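Local coordinates for protein putative monooxygenase (PDB 3MCS) that probably acts as a monooxygenase, carrying two antibiotic-biosynthesis-monooxygenase-type alpha+beta repeats in a single chain, at residues A[26-30]-A[80-84]; A[96-102]-A[150-156]; A[107-113]-A[204-208]; A[140-144]-A[176-182]. One frame throughout, in Å; residues are numbered along the deposited sequence.

Contact 1 (A[26-30]-A[80-84]); sequences ATEDY and FKAVI
Two helical segments, 26-30 within helix 20-37 and 80-84 within helix 75-87, run nearly antiparallel: their axes approach to 10.4 Å at a signed crossing angle of -164°, and the pair buries 234 Å². Register is set by Tyr30 and Phe80, whose CA atoms lie 6.2 Å apart. Phe80 comes first and fills the gap between the helices. With chi1 t (-172°) and chi2 60° its ring lies beside that of Tyr30 (chi1 t, chi2 66°) as an offset stack, centroids 4.4 Å apart and planes at 13°. Tyr30 CB sits over the Phe80 ring face, 4.2 Å from its centroid (CH-pi), while Tyr30 CD1 meets Phe80 CB at 3.5 Å. The same ring reaches back along the first helix, with Phe80 CD1 3.7 Å from Ala26 O and Phe80 CE1 3.8 Å from Thr27 OG1. Three residues on, Val83 (chi1 t), whose N bonds Phe80 O at 2.8 Å, sets CG1 3.9 Å from Ala26 CB. Beneath, Thr27 and Phe80 rest on Ile58 of strand 55-62, as befits helices covering one face of the sheet in a ferredoxin-like repeat. No hydrogen bond crosses the interface: Tyr30 OH binds Glu60 and His71, and Thr27 OG1 binds Tyr23 O, so the two segments are held together by aromatic stacking and van der Waals contact.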
loop_
_atom_site.group_PDB
_atom_site.type_symbol
_atom_site.label_atom_id
_atom_site.label_comp_id
_atom_site.label_asym_id
_atom_site.label_seq_id
_atom_site.Cartn_x
_atom_site.Cartn_y
_atom_site.Cartn_z
ATOM N N ALA A 26 18.488 5.793 -2.274
ATOM C CA ALA A 26 18.012 5.357 -3.576
ATOM C C ALA A 26 16.486 5.335 -3.638
ATOM O O ALA A 26 15.911 5.663 -4.679
ATOM C CB ALA A 26 18.580 4.005 -3.919
ATOM N N THR A 27 15.818 4.960 -2.548
ATOM C CA THR A 27 14.352 4.953 -2.556
ATOM C C THR A 27 13.835 6.393 -2.524
ATOM O O THR A 27 12.862 6.713 -3.204
ATOM C CB THR A 27 13.765 4.165 -1.407
ATOM O OG1 THR A 27 14.343 2.871 -1.406
ATOM C CG2 THR A 27 12.268 4.024 -1.569
ATOM N N GLU A 28 14.488 7.270 -1.762
ATOM C CA GLU A 28 14.085 8.676 -1.740
ATOM C C GLU A 28 14.186 9.285 -3.148
ATOM O O GLU A 28 13.227 9.900 -3.630
ATOM C CB GLU A 28 14.920 9.498 -0.748
ATOM C CG GLU A 28 14.547 9.299 0.722
ATOM C CD GLU A 28 15.459 10.051 1.708
ATOM O OE1 GLU A 28 16.362 10.815 1.279
ATOM O OE2 GLU A 28 15.262 9.851 2.931
ATOM N N ASP A 29 15.342 9.117 -3.796
ATOM C CA ASP A 29 15.530 9.623 -5.148
ATOM C C ASP A 29 14.452 9.077 -6.085
ATOM O O ASP A 29 13.874 9.815 -6.869
ATOM C CB ASP A 29 16.903 9.234 -5.721
ATOM C CG ASP A 29 18.076 9.863 -4.972
ATOM O OD1 ASP A 29 17.824 10.613 -4.003
ATOM O OD2 ASP A 29 19.246 9.576 -5.367
ATOM N N TYR A 30 14.173 7.785 -5.993
ATOM C CA TYR A 30 13.221 7.151 -6.908
ATOM C C TYR A 30 11.843 7.741 -6.766
ATOM O O TYR A 30 11.195 8.086 -7.767
ATOM C CB TYR A 30 13.222 5.639 -6.663
ATOM C CG TYR A 30 12.170 4.831 -7.373
ATOM C CD1 TYR A 30 12.173 4.707 -8.737
ATOM C CD2 TYR A 30 11.225 4.117 -6.658
ATOM C CE1 TYR A 30 11.217 3.946 -9.383
ATOM C CE2 TYR A 30 10.280 3.338 -7.292
ATOM C CZ TYR A 30 10.276 3.261 -8.658
ATOM O OH TYR A 30 9.344 2.487 -9.319
ATOM N N PHE A 80 16.797 3.173 -10.392
ATOM C CA PHE A 80 16.481 2.391 -9.195
ATOM C C PHE A 80 16.669 0.901 -9.421
ATOM O O PHE A 80 17.331 0.257 -8.635
ATOM C CB PHE A 80 15.070 2.702 -8.738
ATOM C CG PHE A 80 14.711 2.097 -7.426
ATOM C CD1 PHE A 80 15.421 2.415 -6.282
ATOM C CD2 PHE A 80 13.611 1.271 -7.318
ATOM C CE1 PHE A 80 15.071 1.884 -5.052
ATOM C CE2 PHE A 80 13.262 0.727 -6.099
ATOM C CZ PHE A 80 13.997 1.040 -4.963
ATOM N N LYS A 81 16.141 0.363 -10.509
ATOM C CA LYS A 81 16.339 -1.072 -10.821
ATOM C C LYS A 81 17.814 -1.443 -11.023
ATOM O O LYS A 81 18.182 -2.615 -10.883
ATOM C CB LYS A 81 15.498 -1.513 -12.024
ATOM C CG LYS A 81 13.978 -1.620 -11.699
ATOM N N ALA A 82 18.646 -0.445 -11.332
ATOM C CA ALA A 82 20.089 -0.629 -11.444
ATOM C C ALA A 82 20.747 -0.769 -10.058
ATOM O O ALA A 82 21.860 -1.336 -9.935
ATOM C CB ALA A 82 20.718 0.553 -12.211
ATOM N N VAL A 83 20.067 -0.255 -9.021
ATOM C CA VAL A 83 20.607 -0.267 -7.653
ATOM C C VAL A 83 20.073 -1.413 -6.789
ATOM O O VAL A 83 20.746 -1.870 -5.871
ATOM C CB VAL A 83 20.369 1.103 -6.949
ATOM C CG1 VAL A 83 20.622 1.003 -5.469
ATOM C CG2 VAL A 83 21.269 2.177 -7.550
ATOM N N ILE A 84 18.882 -1.904 -7.096
ATOM C CA ILE A 84 18.290 -2.970 -6.297
ATOM C C ILE A 84 19.273 -4.112 -5.971
ATOM O O ILE A 84 19.452 -4.464 -4.815
ATOM C CB ILE A 84 16.994 -3.510 -6.957
ATOM C CG1 ILE A 84 15.840 -2.551 -6.699
ATOM C CG2 ILE A 84 16.613 -4.880 -6.410
ATOM C CD1 ILE A 84 14.465 -3.051 -7.202
#

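Contact 2 (A[96-102]-A[150-156]); sequences EIDVQIA and VYLGTDR
Strands 96-99 and 150-155 pair antiparallel, twisted at 124°, tying the last strand of the first repeat (91-104) to 147-155 of the second in one sheet. Asp98 N bonds Thr154 O (2.8 Å) and Thr154 N Asp98 O (3.0 Å). At the chain's corner Gln100 N (2.8 Å) and Ile101 N (3.0 Å) both bond Leu152 O, a classic beta bulge. Ile97 (m, t) lays CG2 3.4 Å from Gly153 C, where any CB would clash. Thr154 (p) sets OG1 3.9 Å from Asp98 CB. Past the bulge Ile101 (m, t) and Leu152 (t, p) meet CB to CB at 4.4 Å; on the other face Tyr151 (m) sets CD1 3.8 Å from Ala102 CB. Arg156 (m, t, p) bonds Glu96 O through N (2.9 Å) and makes salt bridges, NE to Asp98 OD1 3.3 Å and NH1 to Glu96 OE1 3.4 Å, the latter a weak hydrogen bond. Leu152 packs under Ile134 and Val138 of helix 127-143, Thr154 meets Trp162 of strand 161-168, and Tyr151 faces Leu8 of strand 7-15.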
loop_
_atom_site.group_PDB
_atom_site.type_symbol
_atom_site.label_atom_id
_atom_site.label_comp_id
_atom_site.label_asym_id
_atom_site.label_seq_id
_atom_site.Cartn_x
_atom_site.Cartn_y
_atom_site.Cartn_z
ATOM N N GLU A 96 0.303 -7.757 -7.556
ATOM C CA GLU A 96 -0.460 -6.929 -8.484
ATOM C C GLU A 96 -1.897 -6.983 -8.012
ATOM O O GLU A 96 -2.438 -8.064 -7.867
ATOM C CB GLU A 96 -0.367 -7.439 -9.917
ATOM C CG GLU A 96 1.037 -7.450 -10.521
ATOM C CD GLU A 96 1.028 -7.669 -12.025
ATOM O OE1 GLU A 96 0.006 -7.351 -12.689
ATOM O OE2 GLU A 96 2.051 -8.136 -12.552
ATOM N N ILE A 97 -2.544 -5.835 -7.821
ATOM C CA ILE A 97 -3.876 -5.815 -7.176
ATOM C C ILE A 97 -5.059 -5.235 -7.953
ATOM O O ILE A 97 -4.978 -4.154 -8.495
ATOM C CB ILE A 97 -3.751 -5.008 -5.867
ATOM C CG1 ILE A 97 -2.567 -5.543 -5.047
ATOM C CG2 ILE A 97 -5.038 -5.064 -5.074
ATOM C CD1 ILE A 97 -2.233 -4.730 -3.859
ATOM N N ASP A 98 -6.169 -5.958 -8.011
ATOM C CA ASP A 98 -7.380 -5.429 -8.636
ATOM C C ASP A 98 -7.956 -4.493 -7.596
ATOM O O ASP A 98 -8.428 -4.948 -6.542
ATOM C CB ASP A 98 -8.392 -6.525 -9.003
ATOM C CG ASP A 98 -8.071 -7.244 -10.329
ATOM O OD1 ASP A 98 -7.383 -6.684 -11.230
ATOM O OD2 ASP A 98 -8.558 -8.386 -10.492
ATOM N N VAL A 99 -7.907 -3.190 -7.869
ATOM C CA VAL A 99 -8.368 -2.198 -6.897
ATOM C C VAL A 99 -9.883 -2.224 -6.725
ATOM O O VAL A 99 -10.608 -2.180 -7.720
ATOM C CB VAL A 99 -7.956 -0.789 -7.317
ATOM C CG1 VAL A 99 -8.404 0.226 -6.260
ATOM C CG2 VAL A 99 -6.474 -0.736 -7.509
ATOM N N GLN A 100 -10.355 -2.335 -5.483
ATOM C CA GLN A 100 -11.805 -2.319 -5.200
ATOM C C GLN A 100 -12.185 -0.932 -4.751
ATOM O O GLN A 100 -13.185 -0.375 -5.222
ATOM C CB GLN A 100 -12.182 -3.328 -4.135
ATOM C CG GLN A 100 -12.047 -4.757 -4.606
ATOM C CD GLN A 100 -13.144 -5.195 -5.580
ATOM O OE1 GLN A 100 -14.243 -4.622 -5.620
ATOM N NE2 GLN A 100 -12.854 -6.233 -6.350
ATOM N N ILE A 101 -11.402 -0.406 -3.809
ATOM C CA ILE A 101 -11.533 0.948 -3.323
ATOM C C ILE A 101 -10.149 1.578 -3.173
ATOM O O ILE A 101 -9.228 0.968 -2.629
ATOM C CB ILE A 101 -12.202 1.020 -1.970
ATOM C CG1 ILE A 101 -13.562 0.337 -2.004
ATOM C CG2 ILE A 101 -12.348 2.478 -1.584
ATOM C CD1 ILE A 101 -14.295 0.438 -0.703
ATOM N N ALA A 102 -10.011 2.786 -3.701
ATOM C CA ALA A 102 -8.797 3.565 -3.565
ATOM C C ALA A 102 -9.231 5.020 -3.335
ATOM O O ALA A 102 -9.812 5.650 -4.222
ATOM C CB ALA A 102 -7.910 3.436 -4.793
ATOM N N VAL A 150 -6.710 5.005 2.045
ATOM C CA VAL A 150 -7.085 3.612 2.152
ATOM C C VAL A 150 -7.101 3.022 0.741
ATOM O O VAL A 150 -7.863 3.487 -0.106
ATOM C CB VAL A 150 -8.469 3.374 2.851
ATOM C CG1 VAL A 150 -8.432 3.851 4.277
ATOM C CG2 VAL A 150 -9.623 4.050 2.095
ATOM N N TYR A 151 -6.216 2.064 0.462
ATOM C CA TYR A 151 -6.267 1.346 -0.803
ATOM C C TYR A 151 -6.626 -0.105 -0.481
ATOM O O TYR A 151 -5.897 -0.769 0.254
ATOM C CB TYR A 151 -4.955 1.381 -1.595
ATOM C CG TYR A 151 -4.425 2.740 -2.026
ATOM C CD1 TYR A 151 -5.255 3.871 -2.148
ATOM C CD2 TYR A 151 -3.100 2.867 -2.426
ATOM C CE1 TYR A 151 -4.751 5.100 -2.567
ATOM C CE2 TYR A 151 -2.589 4.083 -2.846
ATOM C CZ TYR A 151 -3.413 5.199 -2.931
ATOM O OH TYR A 151 -2.890 6.405 -3.368
ATOM N N LEU A 152 -7.739 -0.578 -1.028
ATOM C CA LEU A 152 -8.226 -1.931 -0.781
ATOM C C LEU A 152 -8.405 -2.662 -2.092
ATOM O O LEU A 152 -9.083 -2.167 -3.002
ATOM C CB LEU A 152 -9.581 -1.896 -0.068
ATOM C CG LEU A 152 -10.285 -3.239 0.175
ATOM C CD1 LEU A 152 -9.523 -4.109 1.180
ATOM C CD2 LEU A 152 -11.678 -3.002 0.657
ATOM N N GLY A 153 -7.821 -3.848 -2.189
ATOM C CA GLY A 153 -7.957 -4.647 -3.403
ATOM C C GLY A 153 -7.648 -6.114 -3.208
ATOM O O GLY A 153 -7.304 -6.536 -2.106
ATOM N N THR A 154 -7.777 -6.883 -4.284
ATOM C CA THR A 154 -7.543 -8.318 -4.237
ATOM C C THR A 154 -6.384 -8.686 -5.160
ATOM O O THR A 154 -6.205 -8.111 -6.224
ATOM C CB THR A 154 -8.825 -9.083 -4.603
ATOM O OG1 THR A 154 -9.290 -8.691 -5.903
ATOM C CG2 THR A 154 -9.924 -8.777 -3.580
ATOM N N ASP A 155 -5.573 -9.634 -4.732
ATOM C CA ASP A 155 -4.434 -10.025 -5.514
ATOM C C ASP A 155 -4.928 -10.657 -6.833
ATOM O O ASP A 155 -5.907 -11.418 -6.850
ATOM C CB ASP A 155 -3.545 -10.965 -4.694
ATOM C CG ASP A 155 -2.200 -11.231 -5.353
ATOM O OD1 ASP A 155 -2.171 -11.493 -6.567
ATOM O OD2 ASP A 155 -1.169 -11.187 -4.650
ATOM N N ARG A 156 -4.260 -10.355 -7.941
ATOM C CA ARG A 156 -4.702 -10.907 -9.230
ATOM C C ARG A 156 -4.339 -12.394 -9.367
ATOM O O ARG A 156 -4.894 -13.098 -10.217
ATOM C CB ARG A 156 -4.188 -10.061 -10.399
ATOM C CG ARG A 156 -4.721 -8.619 -10.385
ATOM C CD ARG A 156 -4.180 -7.841 -11.571
ATOM N NE ARG A 156 -4.884 -8.187 -12.797
ATOM C CZ ARG A 156 -4.343 -8.157 -14.007
ATOM N NH1 ARG A 156 -3.056 -7.844 -14.186
ATOM N NH2 ARG A 156 -5.079 -8.489 -15.051
#

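Contact 3 (A[107-113]-A[204-208]); sequences IEQNDNT and VLKIE
Segment 107-113 has no regular structure: it runs extended through Gln109 and then folds into a type I turn from Asn110 to Thr113. It passes beside strand 204-208, with CA atoms 6.5 Å apart at Gln109 and Ile207. The strand carries a classic beta bulge, Leu205 (phi/psi -111/-60°) and Lys206 both facing Ala46 of strand 41-49. Without direct backbone bonds between the segments, the Gln109 carboxamide takes their place: chi1 of 97° and chi2 t extend it so that OE1 accepts from Ile207 N at 2.9 Å and NE2 donates to Leu205 O at 3.2 Å. One water completes the seam, donating to Ile107 O (2.8 Å) and Ile207 O (2.9 Å) and accepting from Gln109 N (3.0 Å). Lys206 NZ forms a salt bridge to Glu208 OE2 within the strand (2.8 Å) and a weak bond to Gln109 OE1 (3.4 Å). Ile107 CD1 touches Ile207 CG2 at 3.9 Å, and Thr113 CG2 meets Ile207 CD1 at 4.3 Å. Within the turn Asn110 N bonds Thr113 OG1 at 3.0 Å. This is the connection between two ferredoxin-like repeats, fastened to the strand that joins the second repeat to the sheet of the first.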
loop_
_atom_site.group_PDB
_atom_site.type_symbol
_atom_site.label_atom_id
_atom_site.label_comp_id
_atom_site.label_asym_id
_atom_site.label_seq_id
_atom_site.Cartn_x
_atom_site.Cartn_y
_atom_site.Cartn_z
ATOM N N ILE A 107 -0.790 13.825 0.796
ATOM C CA ILE A 107 0.016 13.626 2.009
ATOM C C ILE A 107 1.298 14.439 2.056
ATOM O O ILE A 107 2.118 14.340 1.154
ATOM C CB ILE A 107 0.438 12.146 2.173
ATOM C CG1 ILE A 107 -0.792 11.253 2.406
ATOM C CG2 ILE A 107 1.433 12.030 3.314
ATOM C CD1 ILE A 107 -0.530 9.779 2.183
ATOM N N GLU A 108 1.435 15.244 3.113
ATOM C CA GLU A 108 2.654 15.988 3.418
ATOM C C GLU A 108 3.240 15.246 4.605
ATOM O O GLU A 108 2.865 15.479 5.735
ATOM C CB GLU A 108 2.374 17.460 3.766
ATOM C CG GLU A 108 1.862 18.305 2.598
ATOM C CD GLU A 108 2.853 18.411 1.432
ATOM O OE1 GLU A 108 4.081 18.365 1.648
ATOM O OE2 GLU A 108 2.390 18.577 0.288
ATOM N N GLN A 109 4.168 14.341 4.343
ATOM C CA GLN A 109 4.697 13.489 5.408
ATOM C C GLN A 109 5.411 14.310 6.468
ATOM O O GLN A 109 6.008 15.326 6.167
ATOM C CB GLN A 109 5.611 12.368 4.854
ATOM C CG GLN A 109 7.091 12.635 4.874
ATOM C CD GLN A 109 7.887 11.581 4.119
ATOM O OE1 GLN A 109 7.785 11.479 2.888
ATOM N NE2 GLN A 109 8.728 10.833 4.841
ATOM N N ASN A 110 5.318 13.851 7.707
ATOM C CA ASN A 110 5.956 14.482 8.847
ATOM C C ASN A 110 6.376 13.349 9.765
ATOM O O ASN A 110 6.245 12.185 9.408
ATOM C CB ASN A 110 4.983 15.444 9.522
ATOM C CG ASN A 110 3.685 14.765 9.958
ATOM O OD1 ASN A 110 3.702 13.769 10.651
ATOM N ND2 ASN A 110 2.560 15.319 9.555
ATOM N N ASP A 111 6.852 13.670 10.957
ATOM C CA ASP A 111 7.301 12.644 11.892
ATOM C C ASP A 111 6.161 11.753 12.410
ATOM O O ASP A 111 6.395 10.619 12.794
ATOM C CB ASP A 111 8.031 13.294 13.071
ATOM C CG ASP A 111 9.344 14.013 12.662
ATOM O OD1 ASP A 111 10.159 13.443 11.899
ATOM O OD2 ASP A 111 9.579 15.141 13.150
ATOM N N ASN A 112 4.934 12.255 12.395
ATOM C CA ASN A 112 3.775 11.499 12.866
ATOM C C ASN A 112 3.032 10.618 11.851
ATOM O O ASN A 112 2.145 9.860 12.252
ATOM C CB ASN A 112 2.755 12.463 13.496
ATOM C CG ASN A 112 3.135 12.884 14.915
ATOM O OD1 ASN A 112 4.290 12.775 15.326
ATOM N ND2 ASN A 112 2.152 13.360 15.671
ATOM N N THR A 113 3.362 10.712 10.560
ATOM C CA THR A 113 2.678 9.913 9.537
ATOM C C THR A 113 2.831 8.411 9.878
ATOM O O THR A 113 3.924 7.941 10.158
ATOM C CB THR A 113 3.208 10.212 8.116
ATOM O OG1 THR A 113 3.309 11.620 7.910
ATOM C CG2 THR A 113 2.294 9.646 7.059
ATOM N N VAL A 204 7.454 4.811 7.896
ATOM C CA VAL A 204 7.444 5.614 6.672
ATOM C C VAL A 204 8.842 6.088 6.220
ATOM O O VAL A 204 9.629 6.537 7.016
ATOM C CB VAL A 204 6.494 6.825 6.854
ATOM C CG1 VAL A 204 6.684 7.823 5.772
ATOM C CG2 VAL A 204 5.057 6.354 6.880
ATOM N N LEU A 205 9.133 5.993 4.927
ATOM C CA LEU A 205 10.431 6.408 4.370
ATOM C C LEU A 205 10.274 7.654 3.486
ATOM O O LEU A 205 10.874 8.673 3.752
ATOM C CB LEU A 205 11.057 5.264 3.581
ATOM C CG LEU A 205 12.565 5.396 3.390
ATOM C CD1 LEU A 205 13.083 4.089 2.829
ATOM C CD2 LEU A 205 12.965 6.592 2.515
ATOM N N LYS A 206 9.480 7.554 2.426
ATOM C CA LYS A 206 9.166 8.708 1.597
ATOM C C LYS A 206 7.823 8.482 0.921
ATOM O O LYS A 206 7.599 7.419 0.355
ATOM C CB LYS A 206 10.257 8.981 0.553
ATOM C CG LYS A 206 10.181 10.382 -0.095
ATOM C CD LYS A 206 10.538 11.495 0.911
ATOM C CE LYS A 206 10.286 12.937 0.372
ATOM N NZ LYS A 206 8.825 13.301 0.154
ATOM N N ILE A 207 6.932 9.471 1.019
ATOM C CA ILE A 207 5.617 9.442 0.387
ATOM C C ILE A 207 5.370 10.705 -0.436
ATOM O O ILE A 207 5.569 11.821 0.046
ATOM C CB ILE A 207 4.474 9.381 1.422
ATOM C CG1 ILE A 207 4.521 8.094 2.219
ATOM C CG2 ILE A 207 3.120 9.507 0.725
ATOM C CD1 ILE A 207 3.494 8.048 3.268
ATOM N N GLU A 208 4.914 10.509 -1.666
ATOM C CA GLU A 208 4.486 11.597 -2.568
ATOM C C GLU A 208 3.256 11.109 -3.342
ATOM O O GLU A 208 3.227 9.981 -3.844
ATOM C CB GLU A 208 5.585 12.014 -3.554
ATOM C CG GLU A 208 6.747 12.764 -2.934
ATOM C CD GLU A 208 6.366 14.137 -2.415
ATOM O OE1 GLU A 208 5.330 14.687 -2.862
ATOM O OE2 GLU A 208 7.114 14.661 -1.554
HETATM O O HOH W 1 4.868 14.242 1.428
#

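Contact 4 (A[140-144]-A[176-182]); sequences TTFNE and NHRSAKY
Tyr182, Glu144 and Thr141 bury the most surface where the C-terminal end of helix 127-143 meets the break between helices 171-178 and 181-190. The first segment is helical to Asn143, and Glu144 (phi/psi -67/148°) leaves the helix; in the second, Ser179 departs from helical angles and Ala180 (-83/147°) is the N-cap of the next helix. CA atoms stand 7.1 Å apart at Thr141 and His177 and 8.6 Å at Thr140 and Tyr182. Tyr182, with chi1 p (77°) and chi2 -90°, reaches across the junction: Thr140 CG2 lies over its ring, 4.1 Å from the centroid and 10° off the normal (CH-pi). Its OH accepts from His177 ND1 at 3.0 Å and donates a weak bond to Glu144 OE2 at 3.4 Å. The CA-to-CB bond of Glu144 (chi1 t, chi2 94°) points toward the second segment, and its OE2 also lies 4.3 Å from Ala180 CB. Thr141 (m) places CG2 over the face of the His177 ring, 4.2 Å from its centroid, and OG1 3.1 Å from His177 CE1; that hydroxyl is bonded to Ile137 O. His177 packs on Tyr168 and edge-to-face with Phe183; its side chain is about 6 Å from a bound acetate, probably from the crystallisation liquor. Such side-by-side helices on one face of an antiparallel sheet are typical of the ferredoxin-like fold.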
loop_
_atom_site.group_PDB
_atom_site.type_symbol
_atom_site.label_atom_id
_atom_site.label_comp_id
_atom_site.label_asym_id
_atom_site.label_seq_id
_atom_site.Cartn_x
_atom_site.Cartn_y
_atom_site.Cartn_z
ATOM N N THR A 140 -15.994 3.489 5.820
ATOM C CA THR A 140 -16.253 4.108 7.114
ATOM C C THR A 140 -14.933 4.679 7.639
ATOM O O THR A 140 -14.889 5.826 8.111
ATOM C CB THR A 140 -16.834 3.110 8.144
ATOM O OG1 THR A 140 -17.932 2.388 7.569
ATOM C CG2 THR A 140 -17.305 3.847 9.406
ATOM N N THR A 141 -13.852 3.899 7.510
ATOM C CA THR A 141 -12.523 4.339 7.967
ATOM C C THR A 141 -12.073 5.631 7.299
ATOM O O THR A 141 -11.595 6.535 7.962
ATOM C CB THR A 141 -11.446 3.246 7.740
ATOM O OG1 THR A 141 -11.723 2.125 8.589
ATOM C CG2 THR A 141 -10.074 3.761 8.071
ATOM N N PHE A 142 -12.258 5.740 5.989
ATOM C CA PHE A 142 -11.787 6.926 5.284
ATOM C C PHE A 142 -12.464 8.184 5.785
ATOM O O PHE A 142 -11.828 9.237 5.812
ATOM C CB PHE A 142 -11.972 6.819 3.774
ATOM C CG PHE A 142 -11.274 7.922 3.008
ATOM C CD1 PHE A 142 -9.890 7.943 2.924
ATOM C CD2 PHE A 142 -11.991 8.938 2.389
ATOM C CE1 PHE A 142 -9.235 8.938 2.224
ATOM C CE2 PHE A 142 -11.336 9.941 1.683
ATOM C CZ PHE A 142 -9.950 9.933 1.595
ATOM N N ASN A 143 -13.737 8.070 6.163
ATOM C CA ASN A 143 -14.486 9.203 6.699
ATOM C C ASN A 143 -14.121 9.512 8.157
ATOM O O ASN A 143 -14.508 10.545 8.698
ATOM C CB ASN A 143 -16.008 8.978 6.568
ATOM C CG ASN A 143 -16.486 8.892 5.105
ATOM O OD1 ASN A 143 -15.702 8.909 4.145
ATOM N ND2 ASN A 143 -17.785 8.795 4.948
ATOM N N GLU A 144 -13.384 8.613 8.794
ATOM C CA GLU A 144 -12.902 8.836 10.152
ATOM C C GLU A 144 -11.899 9.995 10.070
ATOM O O GLU A 144 -11.209 10.153 9.065
ATOM C CB GLU A 144 -12.200 7.589 10.688
ATOM C CG GLU A 144 -12.090 7.464 12.183
ATOM C CD GLU A 144 -13.228 6.664 12.769
ATOM O OE1 GLU A 144 -14.390 6.873 12.339
ATOM O OE2 GLU A 144 -12.946 5.823 13.658
ATOM N N ASN A 176 -7.364 4.686 17.467
ATOM C CA ASN A 176 -8.760 5.041 17.708
ATOM C C ASN A 176 -9.615 4.349 16.677
ATOM O O ASN A 176 -10.737 3.956 16.945
ATOM C CB ASN A 176 -8.963 6.561 17.698
ATOM C CG ASN A 176 -8.340 7.238 18.925
ATOM O OD1 ASN A 176 -8.094 6.588 19.952
ATOM N ND2 ASN A 176 -8.092 8.547 18.827
ATOM N N HIS A 177 -9.046 4.168 15.495
ATOM C CA HIS A 177 -9.723 3.456 14.434
ATOM C C HIS A 177 -9.971 2.000 14.819
ATOM O O HIS A 177 -11.103 1.523 14.724
ATOM C CB HIS A 177 -8.940 3.608 13.125
ATOM C CG HIS A 177 -9.012 2.424 12.213
ATOM N ND1 HIS A 177 -10.174 2.023 11.586
ATOM C CD2 HIS A 177 -8.038 1.588 11.774
ATOM C CE1 HIS A 177 -9.918 0.965 10.835
ATOM N NE2 HIS A 177 -8.633 0.678 10.932
ATOM N N ARG A 178 -8.963 1.300 15.321
ATOM C CA ARG A 178 -9.180 -0.109 15.626
ATOM C C ARG A 178 -9.765 -0.372 17.016
ATOM O O ARG A 178 -10.183 -1.492 17.309
ATOM C CB ARG A 178 -7.928 -0.936 15.356
ATOM C CG ARG A 178 -6.812 -0.824 16.349
ATOM C CD ARG A 178 -5.521 -1.317 15.693
ATOM N NE ARG A 178 -5.684 -2.558 14.944
ATOM C CZ ARG A 178 -5.594 -3.785 15.460
ATOM N NH1 ARG A 178 -5.349 -3.979 16.759
ATOM N NH2 ARG A 178 -5.756 -4.846 14.666
ATOM N N SER A 179 -9.844 0.652 17.859
ATOM C CA SER A 179 -10.509 0.476 19.144
ATOM C C SER A 179 -11.982 0.953 19.061
ATOM O O SER A 179 -12.672 0.999 20.075
ATOM C CB SER A 179 -9.750 1.186 20.273
ATOM O OG SER A 179 -9.778 2.589 20.127
ATOM N N ALA A 180 -12.455 1.296 17.860
ATOM C CA ALA A 180 -13.836 1.740 17.669
ATOM C C ALA A 180 -14.797 0.564 17.536
ATOM O O ALA A 180 -14.451 -0.462 16.954
ATOM C CB ALA A 180 -13.957 2.637 16.435
ATOM N N LYS A 181 -16.023 0.748 18.033
ATOM C CA LYS A 181 -17.032 -0.304 18.000
ATOM C C LYS A 181 -17.200 -0.917 16.594
ATOM O O LYS A 181 -17.195 -2.132 16.462
ATOM C CB LYS A 181 -18.376 0.209 18.575
ATOM C CG LYS A 181 -19.444 -0.895 18.873
ATOM C CD LYS A 181 -20.706 -0.370 19.589
ATOM N N TYR A 182 -17.302 -0.094 15.551
ATOM C CA TYR A 182 -17.493 -0.613 14.186
ATOM C C TYR A 182 -16.357 -1.521 13.697
ATOM O O TYR A 182 -16.585 -2.421 12.879
ATOM C CB TYR A 182 -17.683 0.519 13.168
ATOM C CG TYR A 182 -16.405 1.247 12.756
ATOM C CD1 TYR A 182 -15.953 2.358 13.448
ATOM C CD2 TYR A 182 -15.664 0.821 11.665
ATOM C CE1 TYR A 182 -14.792 3.017 13.066
ATOM C CE2 TYR A 182 -14.498 1.472 11.276
ATOM C CZ TYR A 182 -14.073 2.566 11.973
ATOM O OH TYR A 182 -12.934 3.201 11.563
#

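How the contacts relate
Contacts 1 and 4 lie on opposite sides of the chain's centre, about 35 Å apart between centres: contact 1 joins helix 20-37 to 75-87 in the first half of the chain, contact 4 helix 127-143 to 171-178 and 181-190 in the second. Contacts 2 and 3, 22 Å apart between centres, cross along the chain and both reach the same sheet, contact 3 through strand 194-209 alone, which pairs with 41-49. Contact 2 pairs strand 91-104 of the first repeat with 147-155 of the second. Leu205 CD2 touches Glu28 CG of contact 1 at 3.6 Å, and Val150 CG2 touches Phe142 CD1 of contact 4 at 4.0 Å. The chain's two repeats are consistent with a dimeric alpha+beta barrel made within one chain.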